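Long-range contacts in alpha-acetolactate decarboxylase (Bacillus subtilis subsp. subtilis str. 168, PDB 5XNE), which catalyses the decarboxylation of (2S)-2-acetolactate to (R)-acetoin and CO2, a step on the route from pyruvate to butane-2,3-diol: residues Gln6-Thr11 with Gly166-Ser170; Phe38-Gly43 with Tyr53-Ser57; Phe78-His84 with Thr196-Lys202; Ile86-Arg92 with Asp189-Cys195. All blocks are in the same frame, centred on the assembly; numbering follows the deposited sequence.

Contact 1: Gln6-Thr11 with Gly166-Ser170; sequences QVSTMT and GIAVS
This is a buried loop-to-helix-start contact. Residues 166-170 belong to the loop between strands 151-160 and 171-178, and they meet the chain where strand 3-7 ends and helix 10-14 begins. Gln6 and Val7 are extended. Ser8 turns the chain with phi/psi of 60/-165°. Thr9 is the N-cap, its OG1 bonded to the backbone N of Ser12, and Met10 and Thr11 are helical. The CA atoms of Thr9 and Ile167 lie 4.3 Å apart. Two backbone hydrogen bonds join the segments: Met10 N to Ile167 O at 2.9 Å and Thr11 N to Gly166 O at 3.1 Å. A CA-H...O contact from Thr9 CA to Ile167 O (3.4 Å) adds to them. Gly166 has phi/psi of 99/-40°, where a CB would jam against the preceding carbonyl. Its own N bonds to Ala168 O at 2.9 Å. Gln6 (chi1 t, chi2 p) lays CG 3.8 Å from Ile167 CG2. Its NE2 bonds Ser8 O at 3.1 Å, while OE1 is held by Ser74. Met10 (t, p, t) places SD 4.1 Å from Val169 CG2, and helix 225-232 packs on both residues. Tyr163 of the second subunit packs on Thr9, Thr11 and Ile167. The side chain of Val169 is about 7 Å from the zinc. The loop carbonyls thus satisfy two amides of the first helical turn, which lack partners within their own helix.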
# COMPACT_ATOMS: atom_id res chain seq x y z
N GLN B 6 0.32 -1.93 -9.14
CA GLN B 6 1.23 -2.80 -8.40
C GLN B 6 0.68 -4.22 -8.33
O GLN B 6 -0.38 -4.46 -7.75
CB GLN B 6 1.47 -2.25 -7.00
CG GLN B 6 2.35 -3.09 -6.12
CD GLN B 6 3.71 -3.32 -6.73
OE1 GLN B 6 4.38 -2.37 -7.12
NE2 GLN B 6 4.12 -4.58 -6.80
N VAL B 7 1.40 -5.17 -8.94
CA VAL B 7 1.00 -6.57 -8.95
C VAL B 7 1.67 -7.29 -7.77
O VAL B 7 2.89 -7.48 -7.75
CB VAL B 7 1.36 -7.24 -10.29
CG1 VAL B 7 1.14 -8.75 -10.22
CG2 VAL B 7 0.53 -6.64 -11.42
N SER B 8 0.85 -7.63 -6.77
CA SER B 8 1.25 -8.35 -5.55
C SER B 8 2.30 -7.61 -4.72
O SER B 8 2.53 -6.40 -4.91
CB SER B 8 1.75 -9.76 -5.90
OG SER B 8 1.75 -10.60 -4.75
N THR B 9 2.93 -8.32 -3.78
CA THR B 9 3.82 -7.68 -2.81
C THR B 9 5.22 -8.26 -2.80
O THR B 9 5.43 -9.45 -3.09
CB THR B 9 3.27 -7.76 -1.36
OG1 THR B 9 3.47 -9.10 -0.84
CG2 THR B 9 1.80 -7.39 -1.31
N MET B 10 6.18 -7.42 -2.42
CA MET B 10 7.55 -7.87 -2.31
C MET B 10 7.68 -8.91 -1.20
O MET B 10 8.45 -9.86 -1.33
CB MET B 10 8.49 -6.69 -2.04
CG MET B 10 9.95 -7.07 -1.99
SD MET B 10 10.52 -7.65 -3.60
CE MET B 10 12.18 -8.19 -3.19
N THR B 11 6.90 -8.76 -0.14
CA THR B 11 7.02 -9.74 0.93
C THR B 11 6.51 -11.13 0.52
O THR B 11 6.98 -12.14 1.05
CB THR B 11 6.29 -9.29 2.18
OG1 THR B 11 4.91 -9.04 1.88
CG2 THR B 11 6.96 -8.02 2.76
N GLY B 166 7.80 -3.17 1.46
CA GLY B 166 7.14 -4.44 1.69
C GLY B 166 6.03 -4.73 0.69
O GLY B 166 5.90 -5.88 0.26
N ILE B 167 5.24 -3.73 0.32
CA ILE B 167 4.42 -3.86 -0.88
C ILE B 167 5.33 -3.77 -2.09
O ILE B 167 5.42 -4.71 -2.89
CB ILE B 167 3.31 -2.81 -0.95
CG1 ILE B 167 2.27 -3.08 0.14
CG2 ILE B 167 2.67 -2.83 -2.34
CD1 ILE B 167 1.27 -1.95 0.31
N ALA B 168 6.04 -2.66 -2.21
CA ALA B 168 7.08 -2.52 -3.22
C ALA B 168 8.42 -2.35 -2.51
O ALA B 168 8.55 -2.66 -1.32
CB ALA B 168 6.78 -1.35 -4.14
N VAL B 169 9.43 -1.88 -3.23
CA VAL B 169 10.74 -1.66 -2.64
C VAL B 169 10.95 -0.17 -2.38
O VAL B 169 11.03 0.61 -3.33
CB VAL B 169 11.86 -2.20 -3.54
CG1 VAL B 169 13.22 -1.89 -2.93
CG2 VAL B 169 11.69 -3.70 -3.77
N SER B 170 10.99 0.21 -1.11
CA SER B 170 11.19 1.61 -0.72
C SER B 170 12.45 2.19 -1.36
O SER B 170 13.48 1.51 -1.46
CB SER B 170 11.28 1.72 0.81
OG SER B 170 11.54 3.05 1.19

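Contact 2: Phe38-Gly43 with Tyr53-Ser57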
# COMPACT_ATOMS: atom_id res chain seq x y z
N PHE B 38 9.17 -12.53 -13.46
CA PHE B 38 8.27 -13.47 -14.12
C PHE B 38 8.03 -14.67 -13.22
O PHE B 38 8.75 -14.86 -12.24
CB PHE B 38 8.87 -13.95 -15.44
CG PHE B 38 9.01 -12.87 -16.48
CD1 PHE B 38 10.06 -11.96 -16.40
CD2 PHE B 38 8.13 -12.80 -17.54
CE1 PHE B 38 10.18 -10.97 -17.36
CE2 PHE B 38 8.27 -11.82 -18.51
CZ PHE B 38 9.28 -10.90 -18.41
N ASN B 39 7.05 -15.49 -13.58
CA ASN B 39 6.83 -16.72 -12.83
C ASN B 39 8.10 -17.56 -12.79
O ASN B 39 8.90 -17.55 -13.74
CB ASN B 39 5.66 -17.51 -13.42
CG ASN B 39 4.32 -17.06 -12.83
OD1 ASN B 39 4.20 -15.94 -12.32
ND2 ASN B 39 3.32 -17.94 -12.89
N LYS B 40 8.29 -18.23 -11.66
CA LYS B 40 9.47 -19.03 -11.37
C LYS B 40 10.75 -18.20 -11.24
O LYS B 40 11.84 -18.76 -11.17
CB LYS B 40 9.67 -20.12 -12.45
CG LYS B 40 8.39 -20.80 -12.91
CD LYS B 40 8.71 -22.01 -13.80
CE LYS B 40 9.30 -23.13 -12.95
NZ LYS B 40 8.39 -23.58 -11.86
N LEU B 41 10.62 -16.87 -11.14
CA LEU B 41 11.77 -15.94 -11.19
C LEU B 41 12.57 -16.14 -12.48
O LEU B 41 13.78 -15.95 -12.50
CB LEU B 41 12.72 -16.11 -10.00
CG LEU B 41 12.22 -15.77 -8.60
CD1 LEU B 41 13.41 -15.81 -7.64
CD2 LEU B 41 11.54 -14.41 -8.57
N ASP B 42 11.88 -16.49 -13.56
CA ASP B 42 12.55 -16.72 -14.83
C ASP B 42 12.81 -15.39 -15.53
O ASP B 42 12.11 -15.02 -16.48
CB ASP B 42 11.72 -17.66 -15.69
CG ASP B 42 12.41 -18.06 -16.98
OD1 ASP B 42 13.61 -17.75 -17.16
OD2 ASP B 42 11.73 -18.70 -17.81
N GLY B 43 13.81 -14.67 -15.03
CA GLY B 43 14.22 -13.42 -15.65
C GLY B 43 13.66 -12.15 -15.03
O GLY B 43 12.77 -12.17 -14.17
N TYR B 53 10.46 -6.43 -22.12
CA TYR B 53 11.41 -7.52 -22.34
C TYR B 53 11.60 -8.39 -21.11
O TYR B 53 11.48 -7.90 -19.98
CB TYR B 53 12.76 -6.97 -22.77
CG TYR B 53 12.76 -6.33 -24.13
CD1 TYR B 53 12.41 -5.00 -24.29
CD2 TYR B 53 13.10 -7.07 -25.26
CE1 TYR B 53 12.41 -4.41 -25.55
CE2 TYR B 53 13.10 -6.49 -26.53
CZ TYR B 53 12.76 -5.17 -26.66
OH TYR B 53 12.76 -4.60 -27.91
N ARG B 54 11.90 -9.67 -21.35
CA ARG B 54 12.37 -10.61 -20.34
C ARG B 54 13.89 -10.73 -20.45
O ARG B 54 14.40 -11.25 -21.45
CB ARG B 54 11.71 -11.98 -20.52
CG ARG B 54 12.12 -13.00 -19.45
CD ARG B 54 11.77 -14.44 -19.86
NE ARG B 54 10.36 -14.67 -20.16
CZ ARG B 54 9.51 -15.30 -19.36
NH1 ARG B 54 9.91 -15.73 -18.16
NH2 ARG B 54 8.25 -15.48 -19.73
N LEU B 55 14.62 -10.26 -19.45
CA LEU B 55 16.08 -10.35 -19.44
C LEU B 55 16.52 -11.59 -18.68
O LEU B 55 16.22 -11.73 -17.49
CB LEU B 55 16.71 -9.11 -18.80
CG LEU B 55 16.90 -7.80 -19.58
CD1 LEU B 55 18.08 -7.90 -20.54
CD2 LEU B 55 15.64 -7.40 -20.32
N ARG B 56 17.24 -12.50 -19.34
CA ARG B 56 17.69 -13.72 -18.68
C ARG B 56 19.19 -13.77 -18.46
O ARG B 56 19.96 -13.04 -19.10
CB ARG B 56 17.27 -14.96 -19.48
CG ARG B 56 15.79 -15.31 -19.42
CD ARG B 56 15.58 -16.68 -20.05
NE ARG B 56 14.22 -17.19 -19.86
CZ ARG B 56 13.32 -17.28 -20.83
NH1 ARG B 56 13.61 -16.89 -22.08
NH2 ARG B 56 12.11 -17.76 -20.56
N SER B 57 19.59 -14.68 -17.59
CA SER B 57 20.99 -14.88 -17.23
C SER B 57 21.89 -15.35 -18.36
O SER B 57 23.12 -15.31 -18.24
CB SER B 57 21.05 -15.89 -16.10
O HOH W 1 8.14 -17.38 -16.33
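Residues 38-43 form the turn of the beta hairpin of strands 33-37 and 44-48, and strand 51-56 lies beside that hairpin in the main sheet. Asp42 is the centre of an inverse gamma turn, closed by Gly43 N to Leu41 O at 2.8 Å. A salt-bridge network of Asp42, Arg54 and Arg56 fastens the turn to the strand. Tyr53 contributes mainly backbone, its O lying 4.0 Å from Phe38 CZ at the ring edge. The guanidinium of Arg54 lies flat on the Phe38 ring, centres 3.9 Å apart, an off-centre cation-pi stack. Its CG makes a CH-pi contact 3.7 Å from the same ring's centroid. Arg54 NH1 donates to Asp42 O at 2.9 Å and to water 1 at 3.0 Å, which donates to Asn39 O at 2.7 Å. Asp42 OD2 lies 3.5 Å from Arg54 NH1, well out of the guanidinium plane, a salt bridge by charge alone. Asp68 is a second charged partner. Next, Leu55 brings its O to 3.2 Å from Gly43 CA, where a CB would clash with it and with Arg54 CG. Arg56 then grips the Asp42 carboxylate at both oxygens: NE to OD1 at 2.8 Å and NH2 to OD2 at 2.9 Å.

Contact 3: Phe78-His84 with Thr196-Lys202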
# COMPACT_ATOMS: atom_id res chain seq x y z
N PHE B 78 3.57 6.29 -18.41
CA PHE B 78 4.60 7.27 -18.15
C PHE B 78 4.26 8.59 -18.84
O PHE B 78 3.89 8.61 -20.01
CB PHE B 78 5.95 6.75 -18.63
CG PHE B 78 7.12 7.56 -18.15
CD1 PHE B 78 7.50 8.73 -18.80
CD2 PHE B 78 7.87 7.13 -17.06
CE1 PHE B 78 8.58 9.47 -18.34
CE2 PHE B 78 8.95 7.85 -16.61
CZ PHE B 78 9.32 9.03 -17.25
N THR B 79 4.38 9.67 -18.08
CA THR B 79 4.20 11.02 -18.63
C THR B 79 5.43 11.83 -18.25
O THR B 79 5.88 11.79 -17.12
CB THR B 79 2.93 11.69 -18.09
OG1 THR B 79 3.06 11.89 -16.68
CG2 THR B 79 1.71 10.83 -18.36
N PRO B 80 5.98 12.58 -19.21
CA PRO B 80 7.23 13.29 -18.92
C PRO B 80 7.04 14.58 -18.09
O PRO B 80 7.15 15.68 -18.63
CB PRO B 80 7.76 13.63 -20.32
CG PRO B 80 6.54 13.71 -21.17
CD PRO B 80 5.58 12.69 -20.62
N ASP B 81 6.78 14.43 -16.80
CA ASP B 81 6.46 15.59 -15.95
C ASP B 81 7.67 16.47 -15.67
O ASP B 81 7.54 17.69 -15.55
CB ASP B 81 5.87 15.12 -14.63
CG ASP B 81 4.62 14.28 -14.82
OD1 ASP B 81 3.97 14.40 -15.87
OD2 ASP B 81 4.28 13.50 -13.90
N MET B 82 8.83 15.85 -15.53
CA MET B 82 10.07 16.57 -15.22
C MET B 82 11.22 16.01 -16.03
O MET B 82 11.32 14.80 -16.26
CB MET B 82 10.40 16.48 -13.72
CG MET B 82 9.36 17.10 -12.80
SD MET B 82 9.57 16.64 -11.06
CE MET B 82 8.58 15.15 -10.99
N THR B 83 12.10 16.89 -16.49
CA THR B 83 13.31 16.44 -17.16
C THR B 83 14.54 17.07 -16.52
O THR B 83 14.48 18.15 -15.94
CB THR B 83 13.30 16.77 -18.65
OG1 THR B 83 13.35 18.19 -18.83
CG2 THR B 83 12.05 16.21 -19.31
N HIS B 84 15.66 16.38 -16.64
CA HIS B 84 16.90 16.81 -16.02
C HIS B 84 18.04 16.23 -16.84
O HIS B 84 17.92 15.14 -17.40
CB HIS B 84 16.97 16.35 -14.56
CG HIS B 84 17.99 17.07 -13.74
ND1 HIS B 84 18.03 18.44 -13.64
CD2 HIS B 84 19.01 16.60 -12.98
CE1 HIS B 84 19.03 18.79 -12.85
NE2 HIS B 84 19.64 17.70 -12.43
N THR B 196 19.99 11.71 -20.18
CA THR B 196 18.78 12.49 -19.95
C THR B 196 17.91 11.76 -18.93
O THR B 196 17.74 10.53 -19.00
CB THR B 196 18.00 12.72 -21.26
OG1 THR B 196 16.76 13.38 -20.97
CG2 THR B 196 17.71 11.42 -21.97
N VAL B 197 17.41 12.51 -17.96
CA VAL B 197 16.49 11.98 -16.97
C VAL B 197 15.08 12.47 -17.24
O VAL B 197 14.86 13.63 -17.60
CB VAL B 197 16.88 12.37 -15.54
CG1 VAL B 197 15.99 11.67 -14.52
CG2 VAL B 197 18.33 12.03 -15.28
N THR B 198 14.11 11.57 -17.09
CA THR B 198 12.71 11.94 -17.20
C THR B 198 11.99 11.31 -16.01
O THR B 198 12.26 10.15 -15.68
CB THR B 198 12.09 11.47 -18.53
OG1 THR B 198 12.94 11.86 -19.62
CG2 THR B 198 10.75 12.12 -18.74
N ILE B 199 11.11 12.08 -15.37
CA ILE B 199 10.42 11.64 -14.15
C ILE B 199 8.92 11.86 -14.28
O ILE B 199 8.46 12.89 -14.82
CB ILE B 199 10.96 12.37 -12.91
CG1 ILE B 199 12.46 12.12 -12.75
CG2 ILE B 199 10.22 11.93 -11.65
CD1 ILE B 199 13.09 12.83 -11.56
N SER B 200 8.14 10.89 -13.81
CA SER B 200 6.69 10.94 -13.87
C SER B 200 6.12 10.78 -12.46
O SER B 200 6.42 9.80 -11.78
CB SER B 200 6.15 9.86 -14.81
OG SER B 200 4.76 10.00 -15.05
N GLN B 201 5.32 11.75 -12.02
CA GLN B 201 4.80 11.76 -10.66
C GLN B 201 3.41 11.12 -10.61
O GLN B 201 2.56 11.42 -11.44
CB GLN B 201 4.74 13.21 -10.13
CG GLN B 201 4.01 13.38 -8.81
CD GLN B 201 3.96 14.83 -8.37
OE1 GLN B 201 4.99 15.49 -8.26
NE2 GLN B 201 2.76 15.34 -8.15
N LYS B 202 3.18 10.24 -9.64
CA LYS B 202 1.89 9.57 -9.52
C LYS B 202 1.28 9.75 -8.11
O LYS B 202 2.00 9.63 -7.11
CB LYS B 202 2.03 8.08 -9.85
CG LYS B 202 2.46 7.79 -11.30
CD LYS B 202 1.50 8.43 -12.29
CE LYS B 202 1.87 8.15 -13.73
NZ LYS B 202 3.25 8.55 -13.95
O HOH W 2 2.08 11.76 -14.13
O HOH W 3 1.61 13.64 -13.32
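A classic beta bulge opens this antiparallel strand pair, with Asp81 and Met82 both facing Ile199. Met82 N bonds Ile199 O at 3.1 Å, and Asp81 N reaches the same oxygen weakly at 3.0 Å. Ile199 N returns to Met82 O at 2.9 Å. His84 N bonds Val197 O at 3.0 Å and Val197 N bonds His84 O at 2.7 Å, with Thr83 and Thr198 a non-hydrogen-bonded pair between. Strand 82-86 is thus added beside the long strand 195-208 of the main sheet, whose other neighbours include strand 109-115. Met82, Ile199, Val197 and His84 share one face. Met82 CE lies 3.7 Å from Ile199 CG2, and helix 92-100 packs on Val197 and Ile199. Before the bulge, Asp81 OD2 accepts from Gln201 N at 2.8 Å, and Ser200 OG donates to Thr79 OG1 at 3.0 Å. Water 2 bridges the segments, within hydrogen-bonding distance of Thr79 OG1, Asp81 OD2 and Gln201 O. Ser200 CB sits over the Phe78 ring, 3.9 Å from its centroid.

Contact 4: Ile86-Arg92 with Asp189-Cys195; sequences IDAKMTR and DYVLEDC
Four backbone hydrogen bonds hold these segments together. Met90 N to Leu192 O is 3.0 Å and Leu192 N to Met90 O 2.8 Å. Ile86 N to Cys195 O is 3.0 Å and Cys195 N to Ile86 O 3.1 Å. Arg92 NE bonds Asp189 OD1 at 3.3 Å as a salt bridge. Water 4 lies 2.8 Å from Asp189 OD1 and accepts from Arg92 N (3.2 Å). Glu96 is a second partner of the arginine, at NH1, and also takes the hydroxyl of Tyr190. Met90-Leu192 and Ile86-Cys195 are antiparallel hydrogen-bonded pairs, with CA atoms 5.1 and 5.3 Å apart. Thr91 CA and Val191 CA, of a non-hydrogen-bonded pair, are 4.5 Å apart. The register slips by one residue between Ile86 and Met90. There the second segment turns a corner at Glu193 and Asp194, a classic beta bulge facing Leu117, and passes from strand 184-192 to strand 195-208. Residues 87-89 loop across this corner, with Lys89 CA 3.2 Å from Leu192 O. Thr91 (chi1 p) is the N-cap of helix 92-100, its OG1 bonded to Asp94 N. Arg92 (t, t, p) sets CB over the Tyr190 ring (chi1 p), 3.9 Å from the centroid. Inside the corner, Ile86 (m, p) packs CG2 on Leu192 CD1 and CB on Cys195 SG, both at 3.9 Å. Phe95 of the helix touches Ile86, Met90, Tyr190 and Leu192.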
# COMPACT_ATOMS: atom_id res chain seq x y z
N ILE B 86 22.11 15.08 -16.96
CA ILE B 86 23.33 14.79 -16.23
C ILE B 86 24.43 14.92 -17.27
O ILE B 86 24.52 14.13 -18.21
CB ILE B 86 23.31 13.40 -15.57
CG1 ILE B 86 22.54 13.42 -14.24
CG2 ILE B 86 24.72 12.95 -15.24
CD1 ILE B 86 21.12 13.88 -14.32
N ASP B 87 25.24 15.97 -17.12
CA ASP B 87 26.18 16.38 -18.15
C ASP B 87 27.45 15.56 -18.15
O ASP B 87 28.06 15.31 -19.19
CB ASP B 87 26.56 17.85 -17.98
CG ASP B 87 25.39 18.79 -18.20
OD1 ASP B 87 24.52 18.49 -19.04
OD2 ASP B 87 25.37 19.84 -17.52
N ALA B 88 27.86 15.15 -16.96
CA ALA B 88 29.15 14.51 -16.80
C ALA B 88 29.08 13.35 -15.82
O ALA B 88 28.02 13.04 -15.27
CB ALA B 88 30.19 15.53 -16.34
N LYS B 89 30.24 12.73 -15.63
CA LYS B 89 30.41 11.61 -14.73
C LYS B 89 29.71 11.83 -13.39
O LYS B 89 29.93 12.84 -12.72
CB LYS B 89 31.90 11.37 -14.51
CG LYS B 89 32.28 9.97 -14.12
CD LYS B 89 33.71 9.70 -14.52
CE LYS B 89 34.29 8.60 -13.67
NZ LYS B 89 33.78 8.68 -12.28
N MET B 90 28.86 10.88 -13.01
CA MET B 90 28.12 10.99 -11.76
C MET B 90 27.82 9.60 -11.19
O MET B 90 27.32 8.73 -11.90
CB MET B 90 26.83 11.76 -11.98
CG MET B 90 26.28 12.32 -10.71
SD MET B 90 24.67 13.09 -10.84
CE MET B 90 25.06 14.52 -11.85
N THR B 91 28.15 9.40 -9.91
CA THR B 91 27.96 8.11 -9.27
C THR B 91 26.48 7.91 -8.91
O THR B 91 25.71 8.86 -8.92
CB THR B 91 28.80 7.97 -8.00
OG1 THR B 91 28.34 8.91 -7.01
CG2 THR B 91 30.27 8.24 -8.30
N ARG B 92 26.11 6.67 -8.61
CA ARG B 92 24.76 6.37 -8.16
C ARG B 92 24.40 7.22 -6.95
O ARG B 92 23.34 7.84 -6.92
CB ARG B 92 24.61 4.88 -7.83
CG ARG B 92 23.28 4.56 -7.13
CD ARG B 92 23.19 3.09 -6.75
NE ARG B 92 24.13 2.72 -5.70
CZ ARG B 92 23.94 2.95 -4.41
NH1 ARG B 92 22.83 3.55 -3.99
NH2 ARG B 92 24.86 2.58 -3.53
N ASP B 189 24.18 -1.03 -9.01
CA ASP B 189 25.04 0.14 -8.97
C ASP B 189 25.24 0.67 -10.38
O ASP B 189 25.03 -0.06 -11.35
CB ASP B 189 26.38 -0.20 -8.31
CG ASP B 189 27.20 1.04 -7.96
OD1 ASP B 189 26.61 2.12 -7.75
OD2 ASP B 189 28.44 0.92 -7.90
N TYR B 190 25.62 1.93 -10.49
CA TYR B 190 25.86 2.51 -11.80
C TYR B 190 26.62 3.83 -11.70
O TYR B 190 26.58 4.50 -10.68
CB TYR B 190 24.55 2.73 -12.55
CG TYR B 190 23.53 3.54 -11.80
CD1 TYR B 190 22.68 2.94 -10.87
CD2 TYR B 190 23.39 4.90 -12.02
CE1 TYR B 190 21.74 3.67 -10.19
CE2 TYR B 190 22.45 5.65 -11.34
CZ TYR B 190 21.62 5.02 -10.43
OH TYR B 190 20.69 5.75 -9.74
N VAL B 191 27.32 4.18 -12.78
CA VAL B 191 27.94 5.48 -12.92
C VAL B 191 27.53 6.04 -14.26
O VAL B 191 27.73 5.40 -15.29
CB VAL B 191 29.48 5.42 -12.82
CG1 VAL B 191 30.07 6.81 -13.05
CG2 VAL B 191 29.90 4.86 -11.47
N LEU B 192 26.94 7.23 -14.25
CA LEU B 192 26.49 7.88 -15.47
C LEU B 192 27.66 8.58 -16.12
O LEU B 192 28.45 9.24 -15.44
CB LEU B 192 25.36 8.88 -15.19
CG LEU B 192 24.32 8.47 -14.14
CD1 LEU B 192 23.24 9.52 -13.97
CD2 LEU B 192 23.71 7.17 -14.50
N GLU B 193 27.79 8.44 -17.43
CA GLU B 193 28.75 9.24 -18.17
C GLU B 193 28.03 10.51 -18.58
O GLU B 193 28.47 11.63 -18.29
CB GLU B 193 29.31 8.48 -19.37
CG GLU B 193 30.33 9.27 -20.17
CD GLU B 193 31.28 8.37 -20.93
OE1 GLU B 193 31.19 7.14 -20.77
OE2 GLU B 193 32.12 8.90 -21.70
N ASP B 194 26.90 10.33 -19.26
CA ASP B 194 25.97 11.41 -19.53
C ASP B 194 24.61 10.80 -19.86
O ASP B 194 24.53 9.75 -20.51
CB ASP B 194 26.46 12.29 -20.68
CG ASP B 194 26.56 11.53 -21.98
OD1 ASP B 194 25.54 11.44 -22.70
OD2 ASP B 194 27.66 11.02 -22.29
N CYS B 195 23.54 11.44 -19.42
CA CYS B 195 22.21 10.93 -19.70
C CYS B 195 21.14 11.99 -19.58
O CYS B 195 21.35 13.05 -18.98
CB CYS B 195 21.87 9.77 -18.74
SG CYS B 195 21.47 10.25 -17.02
O HOH W 4 28.27 4.40 -7.76

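Overall arrangement
All four contacts reach the same mixed sheet. Contact 2 closes first, inside the loop closed by contact 1. Contact 4 is nested inside contact 3, and both cross contact 1. Contacts 3 and 4 have centres about 17 Å apart and touch, Val197 CG2 lying 3.5 Å from Ile86 CD1. Their strands follow one another, 82-86 to 90-91 and 184-192 to 195-208, with helix 92-100 packed on both. Strand 195-208 also pairs with strand 3-7, which leads into contact 1. Contact 2 is about 27 Å from contacts 3 and 4, centre to centre. Early and late chain parts thus share one sheet, whose paired strands 171-178 and 184-192 carry the zinc ligands His173, His175 and His186.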